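PDB 5A7V: putative glycosidase ph117-related from Bacteroides thetaiotaomicron, which belongs to glycoside hydrolase family 130, binds mannose in its pocket, and probably acts on beta-linked mannosides. Local coordinates for residues A[207-212]-A[276-281]; A[51-56]-A[367-372]; A[128-133]-A[142-147]; A[201-206]-A[229-234]. One frame throughout, in Å; residues are numbered along the deposited sequence. Where two conformers were deposited one is given.

Interaction 1: A[207-212]-A[276-281]; sequences ILTEVV and PAIYTP
T209 meets A277 and Y279 of the neighbouring strand. The backbone N of Y279 gives T209 O a fairly straight hydrogen bond of 2.8 Å. A277 O is gripped twice by T209. T209 N reaches it at 2.9 Å and T209 OG1 at 2.8 Å. The two donors come from opposite faces of the carbonyl plane. The T209 hydroxyl can do this because it sits between its own backbone N and carbonyl carbon (chi1 69°). T209 OG1 is also bonded to Q216. Strands 205-212 and 270-280 pair in parallel, though their axes are twisted by 44°. The other pairings of this mixed sheet are antiparallel, as is usual in the blades of the five-bladed beta-propeller of family GH130. L208 and A277 share one face of the sheet, where L208 CD1 touches A277 CB at 4.2 Å. L208 CD1 also packs on CB of Y279. The E210 side chain lies alongside Y279 and points the same way, with its carboxylate turned 53° from the ring. E210 OE2 comes within 3.6 Å of Y279 CD1. A water at the ring edge, in its plane, bonds E210 OE2 and, at longer range, Y279 O. K219 forms a salt bridge with E210 OE1 and a cation-pi contact with the Y279 ring.

Interaction 2: A[51-56]-A[367-372]; sequences VISPIE and DSKVGM. With MAN (alpha-D-mannopyranose), chain E; SO4 (sulfate ion), chain F.
V51 and I52 run against V370 in a nearly antiparallel sense, the two segments pointing 163° apart, and both face V370 as a classic beta bulge. V51 N bonds to V370 O at 2.8 Å. I52 N adds a weak bond of 3.4 Å to the same oxygen. V370 N returns a bond to I52 O at 3.0 Å. Beside these bonds the side chains pack. I52 CB rests on V370 CB at 3.8 Å. V51 uses both branches: CG2 turns to V370 CG1, and CG1 meets M372 CG at 3.6 Å. The V51 and M372 side chains cross at about a right angle, and the bent end of M372 then leads away. Strand 369-375 lies at one edge of a three-stranded antiparallel sheet. The early loop 51-56 pairs with that edge, more than 300 residues away in sequence. This resembles the closure of a beta-propeller, where an N-terminal segment joins the last blade. Further along, the K369 chain bends at chi2 (-72°) and lays CD 3.4 Å from S53 OG. P54 CD packs on the same K369 CD. S53 N bonds to a sulfate ion, probably from the crystallisation liquor, which R122 also holds. At the other end, D367 OD1 accepts from O4 of the chain E mannose and OD2 from its O6, each at 2.7 Å. Q341 bonds to D367 O and, through its backbone N, to S368 OG, which D75 also holds.

Interaction 3: A[128-133]-A[142-147]; sequences FYPDND and GGCEDP. With MAN (alpha-D-mannopyranose), chain D; BMA (beta-D-mannopyranose), chain C; MAN (alpha-D-mannopyranose), chain E.
C144 packs against the ring of F128 with its CB and its sulfur. C144 CB comes to 3.7 Å from F128 CE2. C144 SG lies 4.6 Å from the centroid of the F128 ring, 44° off the ring normal, an oblique sulfur-aromatic contact. With SG anti to the carbonyl carbon (chi1 -50°), the sulfur is carried to P130 as well, where C144 SG is 4.0 Å from P130 CD. P130 CG rests on G143 CA at 3.8 Å. Around this first shell, Y161 and W182 meet the F128 ring edge-to-face. K184 makes a cation-pi contact with it and bonds to Y129 O. Strand 143-151 begins here, the first of a four-stranded antiparallel sheet in the propeller fold of the family. The next two residues of the strand line the sugar pocket. E145 points away from F128 and P130. Its OE1 lies 2.7 Å from O6 of the chain D mannose, modelled over a beta anomer in the same place. E145 OE2 lies 2.6 Å from O4 of that beta anomer. D146 OD2 stands 2.7 Å from O3 of the chain E mannose. R93 and N78 hold D146 OD1. The two segments meet through apolar and sulfur contacts, while the carboxylates of E145 and D146 face the sugars.

Interaction 4: A[201-206]-A[229-234]; sequences GCKSGS and WGEEHV. With MAN (alpha-D-mannopyranose), chain D; BMA (beta-D-mannopyranose), chain C; MAN (alpha-D-mannopyranose), chain E.
G230 N points at two carbonyls of the opposing segment. Here strands 205-212 and 225-229 pair at the sugar-binding end of a blade of the propeller expected for the family, with G205 and W229 as an antiparallel non-hydrogen-bonded pair. The main bond of G230 N goes to S204 O at 3.0 Å, with 153° at the hydrogen. A weak one goes to K203 O at 3.3 Å. S204 O also receives a CA-H contact from W229 CA at 3.1 Å. S204 OG is satisfied by E272, which also bonds to the chain E mannose. The W229 ring packs with CZ3 at 3.7 Å from C202 CB, while its NE1 is bonded to A236 O. A water accepts weak bonds from both K203 N and E231 N. The side chains of K203 and E231 cross on the way to the sugars. A bend at chi3 (64°) turns the end of K203 toward them. K203 NZ donates to O6 of the chain D mannose or its overlaid beta anomer, at 2.9 Å, and weakly to O5. It also donates to a water beside E231 OE2 and O1 of the beta-mannose. E231 CG is anti to its backbone N (chi1 178°) and the chain runs on extended, which carries OE2 to 2.8 Å from O1 of the chain E mannose. K203 NZ stays 4.8 Å from E231 OE1, and K203 CD is the nearer atom, at 3.9 Å.

Overall arrangement
Interactions 1, 3 and 4 are buried, whereas interaction 2 is partly buried. Interactions 1 and 4 share strand 205-212 and touch where S206 CB packs on P276 and A277. The far end of that strand is plain sheet pairing in interaction 1, and its start faces the sugars in interaction 4. Interactions 2, 3 and 4 all reach the chain E mannose, from different parts of the fold. Interactions 3 and 4 also share the second sugar site, through E145 and K203. Interactions 1 and 2 lie on opposite sides of the chain's centre, about 27 Å apart between centres. Backbone bonds join the segments in 1, 2 and 4, but 3 relies on apolar and sulfur contacts.

Interaction 1: A[207-212]-A[276-281]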
# COMPACT_ATOMS: atom_id res chain seq x y z
N ILE A 207 2.74 -0.67 9.02
CA ILE A 207 3.56 -0.90 10.21
C ILE A 207 4.75 0.04 10.22
O ILE A 207 5.33 0.35 9.17
CB ILE A 207 3.93 -2.38 10.33
CG1 ILE A 207 2.70 -3.25 10.46
CG2 ILE A 207 4.90 -2.65 11.49
CD1 ILE A 207 2.93 -4.75 10.42
N LEU A 208 5.13 0.53 11.43
CA LEU A 208 6.31 1.38 11.56
C LEU A 208 7.62 0.61 11.39
O LEU A 208 7.79 -0.45 12.05
CB LEU A 208 6.28 2.08 12.92
CG LEU A 208 7.42 3.03 13.23
CD1 LEU A 208 7.38 4.24 12.28
CD2 LEU A 208 7.33 3.51 14.66
N THR A 209 8.54 1.18 10.64
CA THR A 209 9.86 0.62 10.33
C THR A 209 10.94 1.69 10.46
O THR A 209 10.64 2.90 10.57
CB THR A 209 9.90 0.06 8.88
OG1 THR A 209 9.84 1.16 7.93
CG2 THR A 209 8.79 -0.92 8.60
N GLU A 210 12.19 1.23 10.42
CA GLU A 210 13.36 2.09 10.42
C GLU A 210 14.47 1.40 9.65
O GLU A 210 14.57 0.17 9.70
CB GLU A 210 13.83 2.39 11.87
CG GLU A 210 14.98 3.38 11.99
CD GLU A 210 15.44 3.64 13.43
OE1 GLU A 210 15.03 2.86 14.32
OE2 GLU A 210 16.22 4.64 13.63
N VAL A 211 15.31 2.18 8.97
CA VAL A 211 16.51 1.64 8.34
C VAL A 211 17.62 1.58 9.41
O VAL A 211 18.03 2.62 9.91
CB VAL A 211 16.95 2.41 7.09
CG1 VAL A 211 18.22 1.79 6.48
CG2 VAL A 211 15.83 2.41 6.05
N VAL A 212 18.08 0.37 9.70
CA VAL A 212 19.10 0.08 10.70
C VAL A 212 20.20 -0.73 9.99
O VAL A 212 19.92 -1.77 9.39
CB VAL A 212 18.52 -0.73 11.87
CG1 VAL A 212 19.59 -1.02 12.91
CG2 VAL A 212 17.33 -0.01 12.52
N PRO A 276 4.61 0.67 4.39
CA PRO A 276 5.04 0.80 5.81
C PRO A 276 5.59 2.22 6.12
O PRO A 276 6.23 2.85 5.26
CB PRO A 276 6.10 -0.29 5.92
CG PRO A 276 5.64 -1.33 4.94
CD PRO A 276 5.12 -0.55 3.76
N ALA A 277 5.28 2.71 7.32
CA ALA A 277 5.75 4.02 7.75
C ALA A 277 7.24 3.97 8.09
O ALA A 277 7.76 2.89 8.44
CB ALA A 277 4.96 4.50 8.89
N ILE A 278 7.96 5.09 8.01
CA ILE A 278 9.40 5.14 8.15
C ILE A 278 9.83 6.16 9.18
O ILE A 278 9.53 7.35 9.07
CB ILE A 278 10.11 5.44 6.81
CG1 ILE A 278 9.67 4.47 5.72
CG2 ILE A 278 11.63 5.42 6.98
CD1 ILE A 278 10.05 4.91 4.31
N TYR A 279 10.59 5.68 10.18
CA TYR A 279 11.15 6.51 11.23
C TYR A 279 12.42 7.21 10.70
O TYR A 279 13.33 6.53 10.26
CB TYR A 279 11.48 5.61 12.42
CG TYR A 279 11.93 6.33 13.67
CD1 TYR A 279 13.26 6.70 13.85
CD2 TYR A 279 11.03 6.64 14.67
CE1 TYR A 279 13.68 7.34 15.01
CE2 TYR A 279 11.42 7.27 15.85
CZ TYR A 279 12.74 7.63 16.01
OH TYR A 279 13.14 8.27 17.16
N THR A 280 12.46 8.55 10.73
CA THR A 280 13.54 9.36 10.17
C THR A 280 14.00 10.36 11.25
O THR A 280 13.29 10.55 12.26
CB THR A 280 13.08 10.18 8.92
OG1 THR A 280 12.37 11.36 9.35
CG2 THR A 280 12.29 9.34 7.97
N PRO A 281 15.13 11.07 11.01
CA PRO A 281 15.57 12.06 12.01
C PRO A 281 14.66 13.27 12.18
O PRO A 281 14.85 14.01 13.14
CB PRO A 281 16.95 12.51 11.51
CG PRO A 281 17.17 11.88 10.21
CD PRO A 281 16.16 10.81 10.00
O HOH W 1 16.18 6.82 11.83
O HOH W 2 14.89 4.99 8.59

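Interaction 2: A[51-56]-A[367-372]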
# COMPACT_ATOMS: atom_id res chain seq x y z
N VAL A 51 5.61 -2.62 -14.95
CA VAL A 51 6.56 -3.70 -14.73
C VAL A 51 5.89 -5.03 -14.58
O VAL A 51 6.56 -6.04 -14.81
CB VAL A 51 7.55 -3.40 -13.58
CG1 VAL A 51 8.45 -2.23 -13.92
CG2 VAL A 51 6.83 -3.20 -12.26
N ILE A 52 4.62 -5.09 -14.14
CA ILE A 52 3.85 -6.33 -14.04
C ILE A 52 2.47 -6.08 -14.66
O ILE A 52 1.77 -5.17 -14.22
CB ILE A 52 3.75 -6.90 -12.60
CG1 ILE A 52 5.17 -7.17 -12.02
CG2 ILE A 52 2.87 -8.14 -12.58
CD1 ILE A 52 5.27 -7.47 -10.55
N SER A 53 2.11 -6.90 -15.65
CA SER A 53 0.84 -6.85 -16.34
C SER A 53 0.17 -8.24 -16.29
O SER A 53 0.87 -9.26 -16.11
CB SER A 53 1.02 -6.46 -17.81
OG SER A 53 1.59 -5.16 -17.94
N PRO A 54 -1.14 -8.30 -16.52
CA PRO A 54 -1.82 -9.58 -16.57
C PRO A 54 -1.26 -10.56 -17.60
O PRO A 54 -0.68 -10.15 -18.63
CB PRO A 54 -3.26 -9.22 -16.93
CG PRO A 54 -3.43 -7.85 -16.44
CD PRO A 54 -2.09 -7.18 -16.57
N ILE A 55 -1.38 -11.84 -17.28
CA ILE A 55 -1.01 -12.92 -18.22
C ILE A 55 -2.23 -13.81 -18.32
O ILE A 55 -2.80 -14.26 -17.34
CB ILE A 55 0.22 -13.71 -17.72
CG1 ILE A 55 1.46 -12.81 -17.66
CG2 ILE A 55 0.50 -14.90 -18.67
CD1 ILE A 55 2.67 -13.47 -17.02
N GLU A 56 -2.60 -14.08 -19.56
CA GLU A 56 -3.80 -14.79 -19.93
C GLU A 56 -3.74 -16.31 -19.64
O GLU A 56 -4.71 -16.90 -19.15
CB GLU A 56 -4.09 -14.53 -21.42
CG GLU A 56 -3.05 -15.00 -22.49
CD GLU A 56 -1.53 -14.74 -22.22
OE1 GLU A 56 -1.00 -13.57 -22.30
OE2 GLU A 56 -0.86 -15.74 -21.93
N ASP A 367 -5.83 0.32 -10.80
CA ASP A 367 -6.35 -1.00 -10.48
C ASP A 367 -6.15 -2.05 -11.61
O ASP A 367 -6.87 -3.03 -11.69
CB ASP A 367 -7.83 -1.02 -10.01
CG ASP A 367 -8.12 -0.31 -8.71
OD1 ASP A 367 -7.22 0.28 -8.06
OD2 ASP A 367 -9.33 -0.40 -8.29
N SER A 368 -5.10 -1.84 -12.43
CA SER A 368 -4.87 -2.69 -13.59
C SER A 368 -3.45 -3.24 -13.77
O SER A 368 -3.30 -4.37 -14.26
CB SER A 368 -5.31 -1.98 -14.87
OG SER A 368 -6.76 -1.96 -14.94
N LYS A 369 -2.45 -2.42 -13.47
CA LYS A 369 -1.03 -2.75 -13.68
C LYS A 369 -0.24 -2.48 -12.40
O LYS A 369 -0.71 -1.74 -11.51
CB LYS A 369 -0.42 -1.98 -14.88
CG LYS A 369 -1.24 -2.03 -16.19
CD LYS A 369 -1.15 -3.41 -16.80
CE LYS A 369 -1.53 -3.58 -18.28
NZ LYS A 369 -2.94 -3.36 -18.55
N VAL A 370 1.00 -2.95 -12.38
CA VAL A 370 1.98 -2.54 -11.35
C VAL A 370 3.03 -1.64 -11.98
O VAL A 370 3.63 -2.00 -13.02
CB VAL A 370 2.70 -3.75 -10.70
CG1 VAL A 370 3.77 -3.29 -9.69
CG2 VAL A 370 1.68 -4.67 -10.02
N GLY A 371 3.29 -0.50 -11.33
CA GLY A 371 4.35 0.40 -11.74
C GLY A 371 5.39 0.53 -10.66
O GLY A 371 5.15 0.20 -9.48
N MET A 372 6.54 1.08 -11.05
CA MET A 372 7.60 1.39 -10.11
C MET A 372 8.23 2.75 -10.41
O MET A 372 8.14 3.27 -11.56
CB MET A 372 8.59 0.24 -10.03
CG MET A 372 9.39 -0.01 -11.22
SD MET A 372 10.80 1.08 -11.47
CE MET A 372 11.63 1.04 -9.96
C1 MAN E . -9.61 1.41 -2.25
C2 MAN E . -8.17 0.85 -2.13
C3 MAN E . -7.71 -0.11 -3.24
C4 MAN E . -8.15 0.40 -4.63
C5 MAN E . -8.95 1.71 -4.56
C6 MAN E . -9.52 2.12 -5.94
O1 MAN E . -9.78 2.74 -1.51
O2 MAN E . -8.14 0.17 -0.86
O3 MAN E . -8.25 -1.41 -3.09
O4 MAN E . -6.96 0.51 -5.39
O5 MAN E . -10.04 1.49 -3.62
O6 MAN E . -10.44 1.13 -6.39
S SO4 F . 5.20 -8.96 -18.00
O1 SO4 F . 5.85 -9.85 -16.97
O2 SO4 F . 4.23 -8.07 -17.32
O3 SO4 F . 4.52 -9.82 -19.01
O4 SO4 F . 6.24 -8.12 -18.67

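Interaction 3: A[128-133]-A[142-147]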
# COMPACT_ATOMS: atom_id res chain seq x y z
N PHE A 128 -0.36 -16.81 -2.21
CA PHE A 128 -1.25 -16.51 -1.09
C PHE A 128 -2.65 -16.34 -1.66
O PHE A 128 -2.84 -15.60 -2.64
CB PHE A 128 -0.78 -15.25 -0.37
CG PHE A 128 -1.46 -14.98 0.96
CD1 PHE A 128 -1.16 -15.79 2.06
CD2 PHE A 128 -2.33 -13.92 1.14
CE1 PHE A 128 -1.75 -15.54 3.29
CE2 PHE A 128 -2.92 -13.66 2.36
CZ PHE A 128 -2.61 -14.46 3.47
N TYR A 129 -3.64 -17.02 -1.07
CA TYR A 129 -4.96 -17.12 -1.69
C TYR A 129 -5.97 -17.67 -0.71
O TYR A 129 -5.56 -18.37 0.28
CB TYR A 129 -4.88 -18.02 -2.94
CG TYR A 129 -3.99 -19.27 -2.83
CD1 TYR A 129 -4.44 -20.44 -2.22
CD2 TYR A 129 -2.68 -19.24 -3.24
CE1 TYR A 129 -3.59 -21.54 -2.05
CE2 TYR A 129 -1.83 -20.33 -3.13
CZ TYR A 129 -2.30 -21.48 -2.54
OH TYR A 129 -1.49 -22.60 -2.42
N PRO A 130 -7.25 -17.52 -0.97
CA PRO A 130 -8.27 -18.13 -0.12
C PRO A 130 -8.22 -19.66 -0.24
O PRO A 130 -7.89 -20.22 -1.31
CB PRO A 130 -9.58 -17.56 -0.63
CG PRO A 130 -9.28 -17.12 -2.03
CD PRO A 130 -7.87 -16.69 -2.03
N ASP A 131 -8.41 -20.34 0.88
CA ASP A 131 -8.24 -21.81 0.95
C ASP A 131 -9.16 -22.38 2.01
O ASP A 131 -9.92 -21.65 2.68
CB ASP A 131 -6.73 -22.12 1.12
CG ASP A 131 -6.26 -23.53 0.69
OD1 ASP A 131 -7.08 -24.49 0.61
OD2 ASP A 131 -5.03 -23.63 0.41
N ASN A 132 -9.07 -23.71 2.18
CA ASN A 132 -9.90 -24.47 3.11
C ASN A 132 -9.28 -24.39 4.52
O ASN A 132 -8.73 -25.36 5.05
CB ASN A 132 -10.00 -25.91 2.62
CG ASN A 132 -10.52 -26.01 1.20
OD1 ASN A 132 -9.77 -26.29 0.19
ND2 ASN A 132 -11.76 -25.80 1.09
N ASP A 133 -9.35 -23.20 5.10
CA ASP A 133 -8.55 -22.83 6.24
C ASP A 133 -9.42 -22.05 7.25
O ASP A 133 -10.65 -21.92 7.08
CB ASP A 133 -7.27 -22.09 5.76
CG ASP A 133 -7.54 -20.74 5.08
OD1 ASP A 133 -8.56 -20.12 5.40
OD2 ASP A 133 -6.66 -20.37 4.27
N GLY A 142 -14.00 -13.23 -2.32
CA GLY A 142 -13.23 -12.10 -2.78
C GLY A 142 -11.73 -12.25 -2.68
O GLY A 142 -10.95 -11.64 -3.40
N GLY A 143 -11.28 -13.10 -1.74
CA GLY A 143 -9.84 -13.39 -1.59
C GLY A 143 -9.08 -12.40 -0.73
O GLY A 143 -9.61 -11.89 0.27
N CYS A 144 -7.82 -12.21 -1.11
CA CYS A 144 -6.80 -11.58 -0.27
C CYS A 144 -6.22 -10.44 -1.08
O CYS A 144 -5.60 -10.65 -2.12
CB CYS A 144 -5.72 -12.61 0.10
SG CYS A 144 -6.40 -14.16 0.75
N GLU A 145 -6.42 -9.21 -0.59
CA GLU A 145 -6.17 -7.99 -1.37
C GLU A 145 -5.10 -7.11 -0.75
O GLU A 145 -4.91 -7.10 0.49
CB GLU A 145 -7.43 -7.11 -1.46
CG GLU A 145 -8.67 -7.84 -1.90
CD GLU A 145 -9.93 -7.02 -1.82
OE1 GLU A 145 -9.99 -6.03 -1.04
OE2 GLU A 145 -10.95 -7.41 -2.49
N ASP A 146 -4.41 -6.34 -1.57
CA ASP A 146 -3.71 -5.14 -1.13
C ASP A 146 -2.70 -5.36 0.02
O ASP A 146 -2.78 -4.75 1.09
CB ASP A 146 -4.68 -4.02 -0.74
CG ASP A 146 -5.65 -3.57 -1.85
OD1 ASP A 146 -5.50 -4.00 -3.00
OD2 ASP A 146 -6.53 -2.76 -1.47
N PRO A 147 -1.72 -6.24 -0.24
CA PRO A 147 -0.74 -6.56 0.81
C PRO A 147 0.24 -5.44 1.05
O PRO A 147 0.64 -4.72 0.14
CB PRO A 147 -0.02 -7.80 0.25
CG PRO A 147 -0.05 -7.55 -1.25
CD PRO A 147 -1.43 -6.95 -1.50
C1 MAN D . -13.38 -1.77 -2.83
C2 MAN D . -12.03 -1.56 -3.37
C3 MAN D . -11.71 -2.86 -4.07
C4 MAN D . -11.87 -4.11 -3.21
C5 MAN D . -13.19 -4.09 -2.46
C6 MAN D . -13.20 -5.01 -1.26
O1 MAN D . -14.42 -1.78 -3.72
O2 MAN D . -11.04 -1.39 -2.37
O3 MAN D . -10.36 -2.91 -4.58
O4 MAN D . -11.84 -5.28 -4.04
O5 MAN D . -13.49 -2.81 -1.94
O6 MAN D . -12.17 -4.70 -0.31
C1 BMA C . -13.31 -1.66 -2.95
C2 BMA C . -11.96 -1.74 -3.67
C3 BMA C . -11.78 -3.13 -4.23
C4 BMA C . -11.97 -4.16 -3.14
C5 BMA C . -13.23 -3.89 -2.31
C6 BMA C . -13.36 -4.81 -1.11
O1 BMA C . -13.66 -0.39 -2.41
O2 BMA C . -10.89 -1.49 -2.75
O3 BMA C . -10.48 -3.31 -4.91
O4 BMA C . -12.07 -5.44 -3.78
O5 BMA C . -13.30 -2.53 -1.82
O6 BMA C . -12.24 -4.72 -0.21
C1 MAN E . -9.61 1.41 -2.25
C2 MAN E . -8.17 0.85 -2.13
C3 MAN E . -7.71 -0.11 -3.24
C4 MAN E . -8.15 0.40 -4.63
C5 MAN E . -8.95 1.71 -4.56
C6 MAN E . -9.52 2.12 -5.94
O1 MAN E . -9.78 2.74 -1.51
O2 MAN E . -8.14 0.17 -0.86
O3 MAN E . -8.25 -1.41 -3.09
O4 MAN E . -6.96 0.51 -5.39
O5 MAN E . -10.04 1.49 -3.62
O6 MAN E . -10.44 1.13 -6.39

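Interaction 4: A[201-206]-A[229-234]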
# COMPACT_ATOMS: atom_id res chain seq x y z
N GLY A 201 -15.37 -2.79 9.13
CA GLY A 201 -14.84 -2.72 7.77
C GLY A 201 -13.60 -1.85 7.80
O GLY A 201 -13.61 -0.67 8.19
N CYS A 202 -12.49 -2.43 7.43
CA CYS A 202 -11.19 -1.79 7.51
C CYS A 202 -10.19 -2.40 6.54
O CYS A 202 -10.39 -3.53 6.07
CB CYS A 202 -10.68 -1.78 8.96
SG CYS A 202 -10.53 -3.40 9.74
N LYS A 203 -9.09 -1.68 6.32
CA LYS A 203 -8.04 -2.07 5.38
C LYS A 203 -6.87 -1.12 5.48
O LYS A 203 -6.98 -0.10 6.18
CB LYS A 203 -8.58 -2.16 3.93
CG LYS A 203 -9.23 -0.85 3.42
CD LYS A 203 -9.64 -0.94 1.93
CE LYS A 203 -10.71 -1.96 1.70
NZ LYS A 203 -11.09 -2.10 0.27
N SER A 204 -5.78 -1.44 4.82
CA SER A 204 -4.64 -0.53 4.58
C SER A 204 -3.83 -0.25 5.85
O SER A 204 -3.98 0.80 6.49
CB SER A 204 -5.11 0.75 3.88
OG SER A 204 -5.67 0.39 2.62
N GLY A 205 -2.97 -1.22 6.19
CA GLY A 205 -2.16 -1.17 7.41
C GLY A 205 -0.69 -0.97 7.15
O GLY A 205 -0.05 -1.82 6.49
N SER A 206 -0.11 0.11 7.68
CA SER A 206 1.30 0.54 7.50
C SER A 206 2.05 0.46 8.83
O SER A 206 1.97 1.36 9.69
CB SER A 206 1.29 2.00 7.02
OG SER A 206 0.59 2.15 5.78
N TRP A 229 -3.21 2.89 10.17
CA TRP A 229 -4.08 2.14 9.31
C TRP A 229 -5.32 2.95 8.95
O TRP A 229 -5.68 3.88 9.67
CB TRP A 229 -4.43 0.78 10.00
CG TRP A 229 -5.23 0.94 11.23
CD1 TRP A 229 -4.75 1.15 12.50
CD2 TRP A 229 -6.65 0.91 11.34
NE1 TRP A 229 -5.77 1.29 13.39
CE2 TRP A 229 -6.97 1.18 12.72
CE3 TRP A 229 -7.70 0.79 10.41
CZ2 TRP A 229 -8.28 1.23 13.18
CZ3 TRP A 229 -9.00 0.87 10.89
CH2 TRP A 229 -9.28 1.11 12.26
N GLY A 230 -5.99 2.54 7.88
CA GLY A 230 -7.28 3.09 7.51
C GLY A 230 -7.36 3.61 6.10
O GLY A 230 -6.35 3.87 5.47
N GLU A 231 -8.61 3.72 5.68
CA GLU A 231 -8.98 4.23 4.34
C GLU A 231 -9.61 5.65 4.38
O GLU A 231 -9.16 6.57 3.67
CB GLU A 231 -9.92 3.21 3.68
CG GLU A 231 -10.45 3.58 2.32
CD GLU A 231 -11.53 2.68 1.79
OE1 GLU A 231 -12.21 1.95 2.55
OE2 GLU A 231 -11.73 2.69 0.55
N GLU A 232 -10.69 5.79 5.15
CA GLU A 232 -11.43 7.06 5.21
C GLU A 232 -10.79 8.12 6.13
O GLU A 232 -11.10 9.30 6.03
CB GLU A 232 -12.87 6.81 5.68
CG GLU A 232 -13.69 5.93 4.75
CD GLU A 232 -15.06 5.51 5.29
OE1 GLU A 232 -15.50 6.00 6.33
OE2 GLU A 232 -15.70 4.67 4.67
N HIS A 233 -9.99 7.67 7.08
CA HIS A 233 -9.20 8.49 8.02
C HIS A 233 -7.94 7.69 8.34
O HIS A 233 -7.93 6.45 8.12
CB HIS A 233 -9.94 8.76 9.34
CG HIS A 233 -11.30 9.31 9.16
ND1 HIS A 233 -11.56 10.66 9.07
CD2 HIS A 233 -12.47 8.66 9.00
CE1 HIS A 233 -12.86 10.81 8.85
NE2 HIS A 233 -13.43 9.62 8.79
N VAL A 234 -6.92 8.39 8.83
CA VAL A 234 -5.75 7.70 9.39
C VAL A 234 -5.96 7.47 10.88
O VAL A 234 -6.15 8.41 11.65
CB VAL A 234 -4.43 8.47 9.13
CG1 VAL A 234 -3.26 7.78 9.79
CG2 VAL A 234 -4.24 8.64 7.62
C1 MAN D . -13.38 -1.77 -2.83
C2 MAN D . -12.03 -1.56 -3.37
C3 MAN D . -11.71 -2.86 -4.07
C4 MAN D . -11.87 -4.11 -3.21
C5 MAN D . -13.19 -4.09 -2.46
C6 MAN D . -13.20 -5.01 -1.26
O1 MAN D . -14.42 -1.78 -3.72
O2 MAN D . -11.04 -1.39 -2.37
O3 MAN D . -10.36 -2.91 -4.58
O4 MAN D . -11.84 -5.28 -4.04
O5 MAN D . -13.49 -2.81 -1.94
O6 MAN D . -12.17 -4.70 -0.31
C1 BMA C . -13.31 -1.66 -2.95
C2 BMA C . -11.96 -1.74 -3.67
C3 BMA C . -11.78 -3.13 -4.23
C4 BMA C . -11.97 -4.16 -3.14
C5 BMA C . -13.23 -3.89 -2.31
C6 BMA C . -13.36 -4.81 -1.11
O1 BMA C . -13.66 -0.39 -2.41
O2 BMA C . -10.89 -1.49 -2.75
O3 BMA C . -10.48 -3.31 -4.91
O4 BMA C . -12.07 -5.44 -3.78
O5 BMA C . -13.30 -2.53 -1.82
O6 BMA C . -12.24 -4.72 -0.21
C1 MAN E . -9.61 1.41 -2.25
C2 MAN E . -8.17 0.85 -2.13
C3 MAN E . -7.71 -0.11 -3.24
C4 MAN E . -8.15 0.40 -4.63
C5 MAN E . -8.95 1.71 -4.56
C6 MAN E . -9.52 2.12 -5.94
O1 MAN E . -9.78 2.74 -1.51
O2 MAN E . -8.14 0.17 -0.86
O3 MAN E . -8.25 -1.41 -3.09
O4 MAN E . -6.96 0.51 -5.39
O5 MAN E . -10.04 1.49 -3.62
O6 MAN E . -10.44 1.13 -6.39
O HOH W 3 -10.23 1.39 7.00
O HOH W 4 -12.64 0.29 -0.09